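Local structure of probable thiol peroxidase (Chromobacterium violaceum, 3KEB) at residues L68-W80 / F161-E175. The protein probably works as a thiol-dependent peroxidase of the redoxin family, which belongs to the thioredoxin clan, reducing peroxides. Numbering follows the deposited sequence. Where two conformers were deposited one is given.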
ATOM      1  N   LEU A  68     -15.511  -1.406  -8.820  1.00 12.43           N
ATOM      2  CA  LEU A  68     -16.504  -1.597  -9.918  1.00 13.28           C
ATOM      3  C   LEU A  68     -15.903  -2.384 -11.068  1.00 13.85           C
ATOM      4  O   LEU A  68     -16.496  -3.315 -11.596  1.00 11.75           O
ATOM      5  CB  LEU A  68     -16.997  -0.238 -10.398  1.00 13.21           C
ATOM      6  CG  LEU A  68     -17.993  -0.209 -11.515  1.00 16.42           C
ATOM      7  CD1 LEU A  68     -19.331  -0.727 -10.967  1.00 16.56           C
ATOM      8  CD2 LEU A  68     -18.118   1.259 -11.996  1.00 17.33           C
ATOM      9  N   LEU A  69     -14.696  -1.994 -11.481  1.00  9.81           N
ATOM     10  CA  LEU A  69     -14.000  -2.726 -12.500  1.00 12.65           C
ATOM     11  C   LEU A  69     -13.692  -4.154 -12.117  1.00 12.06           C
ATOM     12  O   LEU A  69     -13.723  -5.059 -12.992  1.00 12.27           O
ATOM     13  CB  LEU A  69     -12.674  -2.033 -12.796  1.00 10.15           C
ATOM     14  CG  LEU A  69     -11.763  -2.643 -13.911  1.00 16.00           C
ATOM     15  CD1 LEU A  69     -12.382  -2.624 -15.242  1.00 15.14           C
ATOM     16  CD2 LEU A  69     -10.460  -1.888 -13.987  1.00 15.01           C
ATOM     17  N   LEU A  70     -13.339  -4.353 -10.859  1.00 11.22           N
ATOM     18  CA  LEU A  70     -13.138  -5.699 -10.370  1.00 13.02           C
ATOM     19  C   LEU A  70     -14.434  -6.499 -10.518  1.00 14.30           C
ATOM     20  O   LEU A  70     -14.385  -7.657 -10.902  1.00 13.29           O
ATOM     21  CB  LEU A  70     -12.698  -5.721  -8.909  1.00 12.55           C
ATOM     22  CG  LEU A  70     -12.345  -7.101  -8.310  1.00 14.78           C
ATOM     23  CD1 LEU A  70     -11.351  -7.865  -9.238  1.00 13.88           C
ATOM     24  CD2 LEU A  70     -11.767  -6.931  -6.913  1.00 16.05           C
ATOM     25  N   ARG A  71     -15.565  -5.873 -10.159  1.00 14.37           N
ATOM     26  CA  ARG A  71     -16.830  -6.523 -10.254  1.00 14.43           C
ATOM     27  C   ARG A  71     -17.151  -6.946 -11.702  1.00 14.61           C
ATOM     28  O   ARG A  71     -17.679  -8.062 -11.948  1.00 13.43           O
ATOM     29  CB  ARG A  71     -17.946  -5.617  -9.708  1.00 15.96           C
ATOM     30  CG  ARG A  71     -19.368  -6.258  -9.739  1.00 17.33           C
ATOM     31  CD  ARG A  71     -20.516  -5.224  -9.573  1.00 21.25           C
ATOM     32  NE  ARG A  71     -20.764  -4.504 -10.836  1.00 25.41           N
ATOM     33  CZ  ARG A  71     -21.506  -3.390 -10.958  1.00 27.18           C
ATOM     34  NH1 ARG A  71     -22.084  -2.835  -9.895  1.00 25.31           N
ATOM     35  NH2 ARG A  71     -21.689  -2.845 -12.156  1.00 26.61           N
ATOM     36  N   GLU A  72     -16.896  -6.064 -12.664  1.00 14.41           N
ATOM     37  CA  GLU A  72     -17.196  -6.369 -14.073  1.00 14.52           C
ATOM     38  C   GLU A  72     -16.311  -7.539 -14.551  1.00 12.55           C
ATOM     39  O   GLU A  72     -16.705  -8.373 -15.353  1.00 11.58           O
ATOM     40  CB  GLU A  72     -16.976  -5.107 -14.932  1.00 16.10           C
ATOM     41  CG  GLU A  72     -17.981  -4.047 -14.581  1.00 18.98           C
ATOM     42  CD  GLU A  72     -19.380  -4.526 -14.750  1.00 25.20           C
ATOM     43  OE1 GLU A  72     -19.710  -4.798 -15.919  1.00 30.11           O
ATOM     44  OE2 GLU A  72     -20.125  -4.672 -13.740  1.00 30.73           O
ATOM     45  N   THR A  73     -15.114  -7.577 -14.040  1.00 12.76           N
ATOM     46  CA  THR A  73     -14.147  -8.630 -14.378  1.00 14.08           C
ATOM     47  C   THR A  73     -14.623  -9.965 -13.746  1.00 13.46           C
ATOM     48  O   THR A  73     -14.569 -10.988 -14.414  1.00 14.52           O
ATOM     49  CB  THR A  73     -12.733  -8.305 -13.838  1.00 14.29           C
ATOM     50  OG1 THR A  73     -12.259  -7.055 -14.357  1.00 15.48           O
ATOM     51  CG2 THR A  73     -11.709  -9.409 -14.250  1.00 15.59           C
ATOM     52  N   ARG A  74     -15.065  -9.951 -12.492  1.00 13.71           N
ATOM     53  CA  ARG A  74     -15.657 -11.143 -11.860  0.60 15.14           C
ATOM     54  C   ARG A  74     -16.860 -11.638 -12.658  1.00 14.94           C
ATOM     55  O   ARG A  74     -17.008 -12.848 -12.910  1.00 13.05           O
ATOM     56  CB  ARG A  74     -16.093 -10.863 -10.410  0.60 16.33           C
ATOM     57  CG  ARG A  74     -14.922 -10.559  -9.516  0.60 18.97           C
ATOM     58  CD  ARG A  74     -15.276 -10.366  -8.021  0.60 21.14           C
ATOM     59  NE  ARG A  74     -15.986  -9.124  -7.686  0.60 22.64           N
ATOM     60  CZ  ARG A  74     -17.250  -9.076  -7.272  0.60 22.96           C
ATOM     61  NH1 ARG A  74     -17.809  -7.910  -7.000  0.60 21.85           N
ATOM     62  NH2 ARG A  74     -17.973 -10.198  -7.172  0.60 22.25           N
ATOM     63  N   ARG A  75     -17.734 -10.713 -13.068  1.00 14.08           N
ATOM     64  CA  ARG A  75     -18.884 -11.080 -13.852  1.00 14.84           C
ATOM     65  C   ARG A  75     -18.501 -11.718 -15.205  1.00 13.77           C
ATOM     66  O   ARG A  75     -19.095 -12.742 -15.617  1.00 12.39           O
ATOM     67  CB  ARG A  75     -19.855  -9.910 -14.065  1.00 16.47           C
ATOM     68  CG  ARG A  75     -20.653  -9.588 -12.789  1.00 22.48           C
ATOM     69  CD  ARG A  75     -21.328  -8.247 -12.894  1.00 29.93           C
ATOM     70  NE  ARG A  75     -22.137  -7.905 -11.715  1.00 34.36           N
ATOM     71  CZ  ARG A  75     -22.969  -6.871 -11.679  1.00 37.86           C
ATOM     72  NH1 ARG A  75     -23.118  -6.100 -12.763  1.00 40.13           N
ATOM     73  NH2 ARG A  75     -23.679  -6.624 -10.582  1.00 40.60           N
ATOM     74  N   PHE A  76     -17.523 -11.137 -15.891  1.00 12.73           N
ATOM     75  CA  PHE A  76     -17.027 -11.720 -17.133  1.00 12.38           C
ATOM     76  C   PHE A  76     -16.620 -13.164 -16.898  1.00 11.57           C
ATOM     77  O   PHE A  76     -16.939 -14.049 -17.692  1.00 11.15           O
ATOM     78  CB  PHE A  76     -15.791 -10.961 -17.560  1.00 14.03           C
ATOM     79  CG  PHE A  76     -15.067 -11.602 -18.659  1.00 13.79           C
ATOM     80  CD1 PHE A  76     -15.659 -11.689 -19.926  1.00 15.31           C
ATOM     81  CD2 PHE A  76     -13.798 -12.094 -18.458  1.00 17.95           C
ATOM     82  CE1 PHE A  76     -14.975 -12.294 -20.961  1.00 16.45           C
ATOM     83  CE2 PHE A  76     -13.104 -12.706 -19.510  1.00 17.87           C
ATOM     84  CZ  PHE A  76     -13.695 -12.766 -20.756  1.00 14.14           C
ATOM     85  N   LEU A  77     -15.877 -13.381 -15.822  1.00 11.52           N
ATOM     86  CA  LEU A  77     -15.315 -14.693 -15.492  1.00 11.72           C
ATOM     87  C   LEU A  77     -16.353 -15.716 -15.022  1.00 11.71           C
ATOM     88  O   LEU A  77     -16.035 -16.914 -14.906  1.00 11.09           O
ATOM     89  CB  LEU A  77     -14.193 -14.560 -14.465  1.00 11.80           C
ATOM     90  CG  LEU A  77     -12.877 -13.944 -14.852  1.00 14.87           C
ATOM     91  CD1 LEU A  77     -12.001 -13.797 -13.625  1.00 16.07           C
ATOM     92  CD2 LEU A  77     -12.237 -14.791 -15.915  1.00 13.20           C
ATOM     93  N   ASP A  78     -17.616 -15.345 -14.838  1.00 12.15           N
ATOM     94  CA  ASP A  78     -18.632 -16.357 -14.622  1.00 11.78           C
ATOM     95  C   ASP A  78     -18.661 -17.392 -15.764  1.00 12.38           C
ATOM     96  O   ASP A  78     -19.033 -18.561 -15.543  1.00 13.65           O
ATOM     97  CB  ASP A  78     -20.063 -15.774 -14.488  1.00 12.29           C
ATOM     98  CG  ASP A  78     -20.258 -14.980 -13.210  1.00 14.67           C
ATOM     99  OD1 ASP A  78     -19.538 -15.245 -12.224  1.00 14.59           O
ATOM    100  OD2 ASP A  78     -21.157 -14.122 -13.208  1.00 19.17           O
ATOM    101  N   SER A  79     -18.354 -16.943 -16.970  1.00 11.85           N
ATOM    102  CA  SER A  79     -18.287 -17.817 -18.148  1.00 12.01           C
ATOM    103  C   SER A  79     -17.000 -18.659 -18.265  1.00 12.51           C
ATOM    104  O   SER A  79     -16.922 -19.522 -19.120  1.00 13.20           O
ATOM    105  CB  SER A  79     -18.411 -16.954 -19.417  1.00 13.95           C
ATOM    106  OG  SER A  79     -19.689 -16.348 -19.520  1.00 13.76           O
ATOM    107  N   TRP A  80     -15.981 -18.372 -17.456  1.00 11.60           N
ATOM    108  CA  TRP A  80     -14.636 -18.954 -17.613  1.00 11.65           C
ATOM    109  C   TRP A  80     -14.088 -19.304 -16.222  1.00 11.38           C
ATOM    110  O   TRP A  80     -13.103 -18.701 -15.764  1.00 11.98           O
ATOM    111  CB  TRP A  80     -13.727 -17.983 -18.369  1.00 11.77           C
ATOM    112  CG  TRP A  80     -14.291 -17.590 -19.710  1.00 11.77           C
ATOM    113  CD1 TRP A  80     -14.894 -16.384 -20.039  1.00 13.10           C
ATOM    114  CD2 TRP A  80     -14.326 -18.388 -20.907  1.00 12.32           C
ATOM    115  NE1 TRP A  80     -15.317 -16.419 -21.338  1.00 11.92           N
ATOM    116  CE2 TRP A  80     -14.992 -17.632 -21.894  1.00 12.34           C
ATOM    117  CE3 TRP A  80     -13.890 -19.687 -21.234  1.00 14.82           C
ATOM    118  CZ2 TRP A  80     -15.210 -18.115 -23.187  1.00 12.95           C
ATOM    119  CZ3 TRP A  80     -14.109 -20.167 -22.549  1.00 15.55           C
ATOM    120  CH2 TRP A  80     -14.746 -19.381 -23.493  1.00 15.91           C
ATOM    121  N   PHE A 161     -13.830   0.340 -18.660  1.00 12.92           N
ATOM    122  CA  PHE A 161     -13.692  -1.095 -18.457  1.00 12.64           C
ATOM    123  C   PHE A 161     -12.802  -1.721 -19.521  1.00 12.93           C
ATOM    124  O   PHE A 161     -12.670  -1.231 -20.645  1.00 12.19           O
ATOM    125  CB  PHE A 161     -15.059  -1.829 -18.410  1.00 14.04           C
ATOM    126  CG  PHE A 161     -16.013  -1.349 -17.341  1.00 15.32           C
ATOM    127  CD1 PHE A 161     -15.573  -0.879 -16.130  1.00 19.90           C
ATOM    128  CD2 PHE A 161     -17.379  -1.348 -17.584  1.00 19.76           C
ATOM    129  CE1 PHE A 161     -16.454  -0.418 -15.172  1.00 21.88           C
ATOM    130  CE2 PHE A 161     -18.266  -0.914 -16.624  1.00 24.68           C
ATOM    131  CZ  PHE A 161     -17.787  -0.442 -15.413  1.00 22.33           C
ATOM    132  N   PHE A 162     -12.207  -2.859 -19.177  1.00 13.01           N
ATOM    133  CA  PHE A 162     -11.473  -3.655 -20.152  1.00 14.04           C
ATOM    134  C   PHE A 162     -12.373  -4.107 -21.305  1.00 14.14           C
ATOM    135  O   PHE A 162     -13.593  -4.182 -21.162  1.00 14.46           O
ATOM    136  CB  PHE A 162     -10.891  -4.896 -19.453  1.00 13.69           C
ATOM    137  CG  PHE A 162     -10.020  -4.583 -18.272  1.00 15.54           C
ATOM    138  CD1 PHE A 162      -8.873  -3.791 -18.422  1.00 15.81           C
ATOM    139  CD2 PHE A 162     -10.317  -5.113 -17.016  1.00 14.81           C
ATOM    140  CE1 PHE A 162      -8.075  -3.477 -17.348  1.00 14.65           C
ATOM    141  CE2 PHE A 162      -9.468  -4.841 -15.936  1.00 14.77           C
ATOM    142  CZ  PHE A 162      -8.367  -4.018 -16.106  1.00 14.95           C
ATOM    143  N   ASP A 163     -11.769  -4.474 -22.436  1.00 13.91           N
ATOM    144  CA  ASP A 163     -12.480  -4.930 -23.625  1.00 15.56           C
ATOM    145  C   ASP A 163     -12.778  -6.425 -23.486  1.00 15.94           C
ATOM    146  O   ASP A 163     -12.134  -7.278 -24.117  1.00 13.60           O
ATOM    147  CB  ASP A 163     -11.647  -4.673 -24.873  1.00 15.94           C
ATOM    148  CG  ASP A 163     -12.437  -4.862 -26.167  1.00 18.07           C
ATOM    149  OD1 ASP A 163     -13.536  -5.398 -26.134  1.00 15.66           O
ATOM    150  OD2 ASP A 163     -11.911  -4.469 -27.235  1.00 19.80           O
ATOM    151  N   PHE A 164     -13.776  -6.711 -22.636  1.00 15.59           N
ATOM    152  CA  PHE A 164     -14.109  -8.056 -22.321  1.00 16.50           C
ATOM    153  C   PHE A 164     -14.606  -8.777 -23.575  1.00 16.94           C
ATOM    154  O   PHE A 164     -14.309  -9.950 -23.752  1.00 16.69           O
ATOM    155  CB  PHE A 164     -15.164  -8.117 -21.225  1.00 16.21           C
ATOM    156  CG  PHE A 164     -14.693  -7.625 -19.888  1.00 16.24           C
ATOM    157  CD1 PHE A 164     -13.633  -8.237 -19.229  1.00 17.45           C
ATOM    158  CD2 PHE A 164     -15.289  -6.522 -19.309  1.00 17.87           C
ATOM    159  CE1 PHE A 164     -13.174  -7.760 -17.990  1.00 15.65           C
ATOM    160  CE2 PHE A 164     -14.856  -6.053 -18.083  1.00 17.87           C
ATOM    161  CZ  PHE A 164     -13.798  -6.648 -17.435  1.00 18.15           C
ATOM    162  N   ASP A 165     -15.354  -8.089 -24.441  1.00 17.33           N
ATOM    163  CA  ASP A 165     -15.776  -8.721 -25.702  1.00 17.88           C
ATOM    164  C   ASP A 165     -14.596  -9.259 -26.521  1.00 16.76           C
ATOM    165  O   ASP A 165     -14.676 -10.355 -27.101  1.00 15.67           O
ATOM    166  CB  ASP A 165     -16.609  -7.786 -26.549  1.00 18.46           C
ATOM    167  CG  ASP A 165     -18.018  -7.585 -25.987  1.00 24.18           C
ATOM    168  OD1 ASP A 165     -18.456  -8.382 -25.111  1.00 30.50           O
ATOM    169  OD2 ASP A 165     -18.663  -6.598 -26.403  1.00 30.87           O
ATOM    170  N   ALA A 166     -13.506  -8.520 -26.566  1.00 15.35           N
ATOM    171  CA  ALA A 166     -12.313  -8.992 -27.272  1.00 15.11           C
ATOM    172  C   ALA A 166     -11.680 -10.241 -26.629  1.00 15.11           C
ATOM    173  O   ALA A 166     -11.246 -11.182 -27.319  1.00 14.15           O
ATOM    174  CB  ALA A 166     -11.266  -7.858 -27.349  1.00 16.73           C
ATOM    175  N   ILE A 167     -11.615 -10.234 -25.303  1.00 15.14           N
ATOM    176  CA  ILE A 167     -11.102 -11.386 -24.543  1.00 14.00           C
ATOM    177  C   ILE A 167     -12.030 -12.603 -24.751  1.00 14.08           C
ATOM    178  O   ILE A 167     -11.559 -13.717 -25.038  1.00 13.26           O
ATOM    179  CB  ILE A 167     -10.940 -11.052 -23.033  1.00 13.81           C
ATOM    180  CG1 ILE A 167     -10.065  -9.807 -22.839  1.00 16.08           C
ATOM    181  CG2 ILE A 167     -10.406 -12.271 -22.283  1.00 12.82           C
ATOM    182  CD1 ILE A 167      -9.880  -9.335 -21.351  1.00 12.48           C
ATOM    183  N   GLU A 168     -13.340 -12.407 -24.618  1.00 13.98           N
ATOM    184  CA  GLU A 168     -14.331 -13.480 -24.913  1.00 14.93           C
ATOM    185  C   GLU A 168     -14.101 -14.129 -26.291  1.00 15.11           C
ATOM    186  O   GLU A 168     -14.123 -15.342 -26.444  1.00 15.37           O
ATOM    187  CB  GLU A 168     -15.757 -12.926 -24.856  1.00 14.97           C
ATOM    188  CG  GLU A 168     -16.924 -13.911 -25.140  1.00 16.15           C
ATOM    189  CD  GLU A 168     -17.221 -14.899 -24.006  1.00 21.38           C
ATOM    190  OE1 GLU A 168     -16.923 -14.644 -22.799  1.00 23.02           O
ATOM    191  OE2 GLU A 168     -17.777 -15.964 -24.335  1.00 24.98           O
ATOM    192  N   LYS A 169     -13.861 -13.310 -27.306  1.00 15.96           N
ATOM    193  CA  LYS A 169     -13.727 -13.840 -28.658  1.00 16.03           C
ATOM    194  C   LYS A 169     -12.489 -14.759 -28.736  1.00 15.87           C
ATOM    195  O   LYS A 169     -12.554 -15.851 -29.322  1.00 15.76           O
ATOM    196  CB  LYS A 169     -13.660 -12.660 -29.636  1.00 16.87           C
ATOM    197  CG  LYS A 169     -13.631 -12.999 -31.078  1.00 20.76           C
ATOM    198  CD  LYS A 169     -13.746 -11.710 -31.934  1.00 26.47           C
ATOM    199  CE  LYS A 169     -13.459 -12.004 -33.406  1.00 29.26           C
ATOM    200  NZ  LYS A 169     -14.396 -13.042 -33.896  1.00 32.56           N
ATOM    201  N   LEU A 170     -11.389 -14.352 -28.112  1.00 14.93           N
ATOM    202  CA  LEU A 170     -10.184 -15.194 -28.054  1.00 16.51           C
ATOM    203  C   LEU A 170     -10.387 -16.497 -27.297  1.00 17.22           C
ATOM    204  O   LEU A 170      -9.935 -17.563 -27.744  1.00 17.06           O
ATOM    205  CB  LEU A 170      -9.012 -14.437 -27.440  1.00 15.96           C
ATOM    206  CG  LEU A 170      -8.430 -13.335 -28.326  1.00 18.52           C
ATOM    207  CD1 LEU A 170      -7.484 -12.472 -27.478  1.00 20.64           C
ATOM    208  CD2 LEU A 170      -7.719 -13.842 -29.614  1.00 18.78           C
ATOM    209  N   LEU A 171     -11.093 -16.427 -26.165  1.00 16.20           N
ATOM    210  CA  LEU A 171     -11.352 -17.625 -25.401  1.00 16.66           C
ATOM    211  C   LEU A 171     -12.289 -18.563 -26.159  1.00 17.34           C
ATOM    212  O   LEU A 171     -12.095 -19.778 -26.124  1.00 17.48           O
ATOM    213  CB  LEU A 171     -11.912 -17.302 -24.016  1.00 16.54           C
ATOM    214  CG  LEU A 171     -10.972 -16.526 -23.046  1.00 15.81           C
ATOM    215  CD1 LEU A 171     -11.792 -15.933 -21.936  1.00 17.36           C
ATOM    216  CD2 LEU A 171      -9.830 -17.457 -22.461  1.00 16.21           C
ATOM    217  N   GLN A 172     -13.309 -18.029 -26.822  1.00 18.32           N
ATOM    218  CA  GLN A 172     -14.246 -18.864 -27.603  0.60 19.18           C
ATOM    219  C   GLN A 172     -13.520 -19.523 -28.778  1.00 20.24           C
ATOM    220  O   GLN A 172     -13.782 -20.674 -29.110  1.00 19.11           O
ATOM    221  CB  GLN A 172     -15.421 -18.030 -28.137  0.60 19.37           C
ATOM    222  CG  GLN A 172     -16.404 -17.510 -27.084  0.60 19.92           C
ATOM    223  CD  GLN A 172     -17.477 -16.589 -27.670  0.60 23.22           C
ATOM    224  OE1 GLN A 172     -18.563 -16.406 -27.094  0.60 24.57           O
ATOM    225  NE2 GLN A 172     -17.164 -15.981 -28.806  0.60 26.18           N
ATOM    226  N   GLU A 173     -12.623 -18.760 -29.417  1.00 21.90           N
ATOM    227  CA  GLU A 173     -11.857 -19.254 -30.560  0.60 23.81           C
ATOM    228  C   GLU A 173     -10.954 -20.427 -30.112  1.00 24.97           C
ATOM    229  O   GLU A 173     -10.891 -21.465 -30.797  1.00 24.73           O
ATOM    230  CB  GLU A 173     -11.085 -18.102 -31.250  0.60 23.84           C
ATOM    231  CG  GLU A 173     -11.781 -17.549 -32.513  0.60 25.41           C
ATOM    232  CD  GLU A 173     -11.546 -16.037 -32.826  0.60 26.84           C
ATOM    233  OE1 GLU A 173     -12.390 -15.468 -33.559  0.60 24.80           O
ATOM    234  OE2 GLU A 173     -10.553 -15.411 -32.369  0.60 27.05           O
ATOM    235  N   GLY A 174     -10.296 -20.286 -28.960  1.00 26.35           N
ATOM    236  CA  GLY A 174      -9.497 -21.366 -28.383  1.00 28.34           C
ATOM    237  C   GLY A 174     -10.338 -22.602 -28.065  1.00 29.96           C
ATOM    238  O   GLY A 174      -9.990 -23.710 -28.456  1.00 30.56           O
ATOM    239  N   GLU A 175     -11.463 -22.403 -27.381  1.00 31.63           N
ATOM    240  CA  GLU A 175     -12.380 -23.486 -27.030  1.00 33.23           C
ATOM    241  C   GLU A 175     -12.862 -24.230 -28.285  1.00 35.04           C
ATOM    242  O   GLU A 175     -12.812 -25.458 -28.331  1.00 35.14           O
ATOM    243  CB  GLU A 175     -13.584 -22.944 -26.217  1.00 32.78           C
ATOM    244  CG  GLU A 175     -14.627 -24.023 -25.766  1.00 33.51           C
ATOM    245  CD  GLU A 175     -16.044 -23.480 -25.359  1.00 32.22           C
ATOM    246  OE1 GLU A 175     -16.953 -24.322 -25.159  1.00 30.46           O
ATOM    247  OE2 GLU A 175     -16.271 -22.254 -25.241  1.00 29.19           O
TER
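Two helices of the thioredoxin-like fold, 67-77 and 164-177, run side by side here, and Phe-76 of the first fills a hole on the second made by Phe-164, Ile-167, Glu-168 and Leu-171. The axes of 68-77 and 164-175 run in nearly the same direction, 24° apart and 11.4 Å at closest approach. The rings of Phe-76 and Phe-164 are near parallel but slid apart and barely overlap; CD1 of Phe-164 sits over one face of Phe-76, toward its rim, 3.7 Å from CG of Phe-76. The opposite face of the Phe-76 ring meets CD1 of Trp-80.

A type I beta turn from Leu-77 to Trp-80 carries the indole across: its NE1 gives a nearly straight 2.8 Å hydrogen bond (166°) to OE1 of Glu-168, entering from above the carboxylate plane. Glu-168 reaches that spot with CG anti to its backbone N (chi1 180°) and a bend at chi2. CD1 of Leu-171 stands squarely over the five-membered ring, 3.5 Å from its centroid.

At the other end CG of Glu-72 covers a face of Phe-161, 3.8 Å from the ring centroid, while CD2 of Leu-68 meets that ring at its edge. CD2 of Leu-69 packs 3.7 Å from CZ of Phe-162. On the sheet side, Leu-70 and Thr-73 touch strand 84-89, whereas Phe-162, Ile-167 and Leu-171 rest on strand 139-143, so both helices pack against the central mixed sheet.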